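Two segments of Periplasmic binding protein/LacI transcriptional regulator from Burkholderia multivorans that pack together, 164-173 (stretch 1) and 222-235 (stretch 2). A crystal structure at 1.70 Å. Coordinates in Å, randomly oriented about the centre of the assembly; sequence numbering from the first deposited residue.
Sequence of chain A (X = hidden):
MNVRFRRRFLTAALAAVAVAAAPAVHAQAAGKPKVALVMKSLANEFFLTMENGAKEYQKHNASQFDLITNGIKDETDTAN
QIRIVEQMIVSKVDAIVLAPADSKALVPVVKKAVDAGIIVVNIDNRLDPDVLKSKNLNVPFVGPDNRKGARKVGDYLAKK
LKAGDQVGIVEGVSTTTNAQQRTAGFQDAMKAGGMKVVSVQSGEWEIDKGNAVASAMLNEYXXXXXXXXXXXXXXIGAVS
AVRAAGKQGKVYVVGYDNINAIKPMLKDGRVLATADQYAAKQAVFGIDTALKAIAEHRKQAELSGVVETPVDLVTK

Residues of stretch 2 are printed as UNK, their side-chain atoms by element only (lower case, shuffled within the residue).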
# COMPACT_ATOMS: atom_id res chain seq x y z
N GLY A 164 27.89 -4.31 -8.61
CA GLY A 164 27.85 -5.65 -9.17
C GLY A 164 27.07 -6.68 -8.36
O GLY A 164 26.81 -7.79 -8.83
N ASP A 165 26.71 -6.34 -7.12
CA ASP A 165 25.93 -7.27 -6.31
C ASP A 165 24.56 -7.56 -6.93
O ASP A 165 23.85 -6.65 -7.31
CB ASP A 165 25.70 -6.72 -4.91
CG ASP A 165 26.90 -6.87 -4.00
OD1 ASP A 165 27.91 -7.47 -4.41
OD2 ASP A 165 26.80 -6.38 -2.86
N GLN A 166 24.21 -8.85 -6.98
CA GLN A 166 22.92 -9.32 -7.46
C GLN A 166 21.83 -9.16 -6.41
O GLN A 166 21.99 -9.55 -5.26
CB GLN A 166 23.01 -10.79 -7.83
CG GLN A 166 23.88 -11.09 -9.06
CD GLN A 166 23.99 -12.55 -9.34
OE1 GLN A 166 23.79 -13.38 -8.46
NE2 GLN A 166 24.33 -12.90 -10.59
N VAL A 167 20.68 -8.60 -6.80
CA VAL A 167 19.54 -8.51 -5.91
C VAL A 167 18.25 -8.89 -6.64
O VAL A 167 18.21 -8.86 -7.87
CB VAL A 167 19.43 -7.08 -5.30
CG1 VAL A 167 20.80 -6.66 -4.77
CG2 VAL A 167 18.95 -6.10 -6.35
N GLY A 168 17.22 -9.27 -5.88
CA GLY A 168 15.91 -9.55 -6.40
C GLY A 168 14.90 -8.63 -5.79
O GLY A 168 15.05 -8.21 -4.65
N ILE A 169 13.87 -8.28 -6.58
CA ILE A 169 12.76 -7.47 -6.11
C ILE A 169 11.49 -8.32 -6.03
O ILE A 169 11.07 -8.94 -7.02
CB ILE A 169 12.53 -6.26 -7.03
CG1 ILE A 169 13.78 -5.40 -7.04
CG2 ILE A 169 11.30 -5.44 -6.59
CD1 ILE A 169 13.74 -4.20 -7.98
N VAL A 170 10.92 -8.37 -4.84
CA VAL A 170 9.66 -9.04 -4.59
C VAL A 170 8.57 -7.95 -4.59
O VAL A 170 8.49 -7.13 -3.69
CB VAL A 170 9.67 -9.82 -3.28
CG1 VAL A 170 8.40 -10.68 -3.18
CG2 VAL A 170 10.89 -10.70 -3.21
N GLU A 171 7.74 -7.98 -5.63
CA GLU A 171 6.81 -6.91 -5.96
C GLU A 171 5.41 -7.17 -5.44
O GLU A 171 5.02 -8.32 -5.22
CB GLU A 171 6.82 -6.79 -7.48
CG GLU A 171 5.85 -5.93 -8.13
CD GLU A 171 6.22 -5.85 -9.58
OE1 GLU A 171 5.75 -6.68 -10.39
OE2 GLU A 171 7.05 -4.98 -9.87
N GLY A 172 4.65 -6.11 -5.20
CA GLY A 172 3.23 -6.27 -4.88
C GLY A 172 2.41 -6.73 -6.08
O GLY A 172 2.95 -7.13 -7.13
N VAL A 173 1.08 -6.68 -5.94
CA VAL A 173 0.17 -6.99 -7.06
C VAL A 173 0.52 -6.10 -8.25
O VAL A 173 0.43 -4.89 -8.16
CB VAL A 173 -1.32 -6.79 -6.63
CG1 VAL A 173 -2.25 -6.83 -7.81
CG2 VAL A 173 -1.73 -7.84 -5.60
N UNK A 222 22.50 -18.30 -6.45
CA UNK A 222 23.31 -18.63 -5.28
C UNK A 222 24.12 -17.44 -4.75
O UNK A 222 24.47 -17.42 -3.57
c UNK A 222 22.80 -19.14 -7.61
c UNK A 222 24.26 -19.74 -5.79
c UNK A 222 23.64 -20.23 -7.04
N UNK A 223 24.38 -16.46 -5.60
CA UNK A 223 25.14 -15.29 -5.21
C UNK A 223 24.27 -14.07 -4.85
O UNK A 223 24.78 -12.96 -4.73
n UNK A 223 27.80 -16.55 -5.94
c UNK A 223 26.09 -14.92 -6.35
c UNK A 223 26.92 -16.11 -6.81
o UNK A 223 26.77 -16.62 -7.92
N UNK A 224 22.98 -14.28 -4.68
CA UNK A 224 22.07 -13.19 -4.34
C UNK A 224 22.49 -12.50 -3.05
O UNK A 224 22.83 -13.17 -2.08
c UNK A 224 19.52 -12.28 -5.89
c UNK A 224 19.60 -12.61 -4.41
c UNK A 224 20.64 -13.71 -4.20
c UNK A 224 18.24 -13.04 -3.86
N UNK A 225 22.46 -11.17 -3.04
CA UNK A 225 22.90 -10.42 -1.87
C UNK A 225 21.78 -9.72 -1.11
O UNK A 225 21.96 -9.35 0.04
c UNK A 225 27.43 -10.86 -2.21
c UNK A 225 23.93 -9.38 -2.29
n UNK A 225 28.34 -11.21 -1.09
c UNK A 225 26.02 -10.56 -1.71
c UNK A 225 25.19 -9.97 -2.84
N UNK A 226 20.62 -9.52 -1.75
CA UNK A 226 19.52 -8.85 -1.09
C UNK A 226 18.20 -9.13 -1.78
O UNK A 226 18.14 -9.44 -2.98
c UNK A 226 19.75 -7.36 -1.06
N UNK A 227 17.15 -9.02 -0.99
CA UNK A 227 15.79 -9.11 -1.46
C UNK A 227 15.07 -7.83 -1.08
O UNK A 227 14.98 -7.52 0.10
c UNK A 227 15.41 -12.77 -0.28
c UNK A 227 15.08 -10.29 -0.84
c UNK A 227 15.02 -12.02 -2.66
c UNK A 227 15.62 -11.65 -1.31
N UNK A 228 14.58 -7.10 -2.08
CA UNK A 228 13.91 -5.83 -1.84
C UNK A 228 12.41 -6.08 -2.01
O UNK A 228 11.96 -6.39 -3.12
c UNK A 228 16.04 -3.07 -3.60
c UNK A 228 16.77 -5.45 -3.37
c UNK A 228 14.39 -4.77 -2.83
c UNK A 228 15.87 -4.36 -2.81
N UNK A 229 11.66 -5.93 -0.92
CA UNK A 229 10.26 -6.36 -0.89
C UNK A 229 9.33 -5.18 -0.81
O UNK A 229 9.54 -4.27 -0.01
s UNK A 229 11.06 -8.73 0.29
c UNK A 229 10.00 -7.27 0.30
N UNK A 230 8.29 -5.24 -1.64
CA UNK A 230 7.33 -4.17 -1.76
C UNK A 230 6.46 -3.91 -0.52
O UNK A 230 5.85 -2.85 -0.40
N UNK A 231 6.38 -4.86 0.39
CA UNK A 231 5.74 -4.58 1.69
C UNK A 231 6.34 -5.48 2.77
O UNK A 231 7.11 -6.38 2.46
n UNK A 231 2.39 -6.26 1.81
c UNK A 231 4.20 -4.69 1.59
c UNK A 231 3.69 -6.09 1.56
o UNK A 231 4.45 -7.03 1.31
N UNK A 232 6.04 -5.16 4.02
CA UNK A 232 6.61 -5.88 5.13
C UNK A 232 6.13 -7.34 5.18
O UNK A 232 6.88 -8.23 5.58
o UNK A 232 6.87 -3.27 7.73
c UNK A 232 6.28 -5.20 6.44
c UNK A 232 7.17 -3.97 6.73
o UNK A 232 8.13 -3.69 5.98
N UNK A 233 4.89 -7.59 4.79
CA UNK A 233 4.39 -8.97 4.81
C UNK A 233 5.23 -9.83 3.86
O UNK A 233 5.63 -10.97 4.22
o UNK A 233 2.50 -8.87 6.81
n UNK A 233 0.77 -8.51 5.41
c UNK A 233 2.91 -9.03 4.46
c UNK A 233 2.04 -8.78 5.66
N UNK A 234 5.52 -9.31 2.68
CA UNK A 234 6.37 -10.07 1.77
C UNK A 234 7.77 -10.19 2.33
O UNK A 234 8.41 -11.24 2.14
c UNK A 234 5.08 -9.75 -0.33
se UNK A 234 5.01 -9.15 -2.15
c UNK A 234 5.56 -7.32 -1.84
c UNK A 234 6.37 -9.46 0.39
N UNK A 235 8.24 -9.15 3.03
CA UNK A 235 9.55 -9.19 3.67
C UNK A 235 9.61 -10.27 4.74
O UNK A 235 10.64 -10.93 4.87
c UNK A 235 9.91 -7.86 4.25
O HOH W 1 26.01 -11.08 -6.29
O HOH W 2 23.82 -16.04 -8.42

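Position 222 has three side-chain carbons that close a ring onto its own backbone N, which defines Pro-222; it makes no contact with stretch 1. Position 223 carries two carbons, the second bearing one oxygen and one nitrogen: Asn-223, whose CB lies 3.5 Å from Gln-166 OE1. Two waters bridge this pair. One accepts from Gln-166 N (2.9 Å) and donates to Asn-223 O (2.7 Å); the other donates to Gln-166 OE1 (2.7 Å) and Asn-223 OD1 (3.0 Å) and accepts from Asn-223 N (2.9 Å).

Position 224 has four carbons forked at the second, hence Leu-224. Its CA-to-CB bond points sideways, yet its end turns back, placing CD1 3.8 Å from Gly-168 N. Position 225 is a row of four carbons ending in nitrogen, Lys-225; its CG packs 3.7 Å from Asp-165 CG while the end of the chain leads away. Position 226 has a single carbon, Ala-226, with CB 3.9 Å from Val-167 CG1.

Position 227 again shows four carbons forked at the second: Leu-227, with CD2 4.4 Å from Val-170 CG2. An ideal CB on Gly-168 would sit 3.7 Å from that same CD2. Position 228 repeats the fork, Leu-228, but on the sheet face of Val-167 and Ile-169; its CD1 lies 3.7 Å from Val-167 CB. Position 229 is one carbon followed by sulfur, Cys-229, its SG 4.0 Å from Val-170 CB.

Position 230 has no side-chain atoms: Gly-230. An ideal CB there would come within 3.3 Å of Gly-172 N. Positions 231 and 233 each have two carbons, the second with one oxygen and one nitrogen, and 232 has two oxygens instead: Asn-231, Asp-232 and Asn-233, none touching stretch 1. Position 234 is an unbranched chain of two carbons, selenium and a carbon, selenomethionine Met-234; its SE lies 3.2 Å from Glu-171 O and 3.9 Å from Val-170 CG1. Asn-231 OD1 caps the helix by accepting from Met-234 N (2.9 Å). Position 235, one carbon, is Ala-235, out of contact.

The contact works as a parallel strand pairing, with axes 23° apart. Backbone bonds alternate in direction: Lys-225 N to Gln-166 O (2.8 Å), Gly-168 N to Ala-226 O (3.0 Å), Leu-228 N to Gly-168 O (2.8 Å), Val-170 N to Leu-228 O (2.8 Å) and Gly-230 N to Val-170 O (2.8 Å). Apolar side chains pack on both sheet faces, and Met-234 extends the packing beyond the strand, contributing to 707 Å² of buried surface.

Stretch 2, residues 222-235: PNLKALLCGNDNMA
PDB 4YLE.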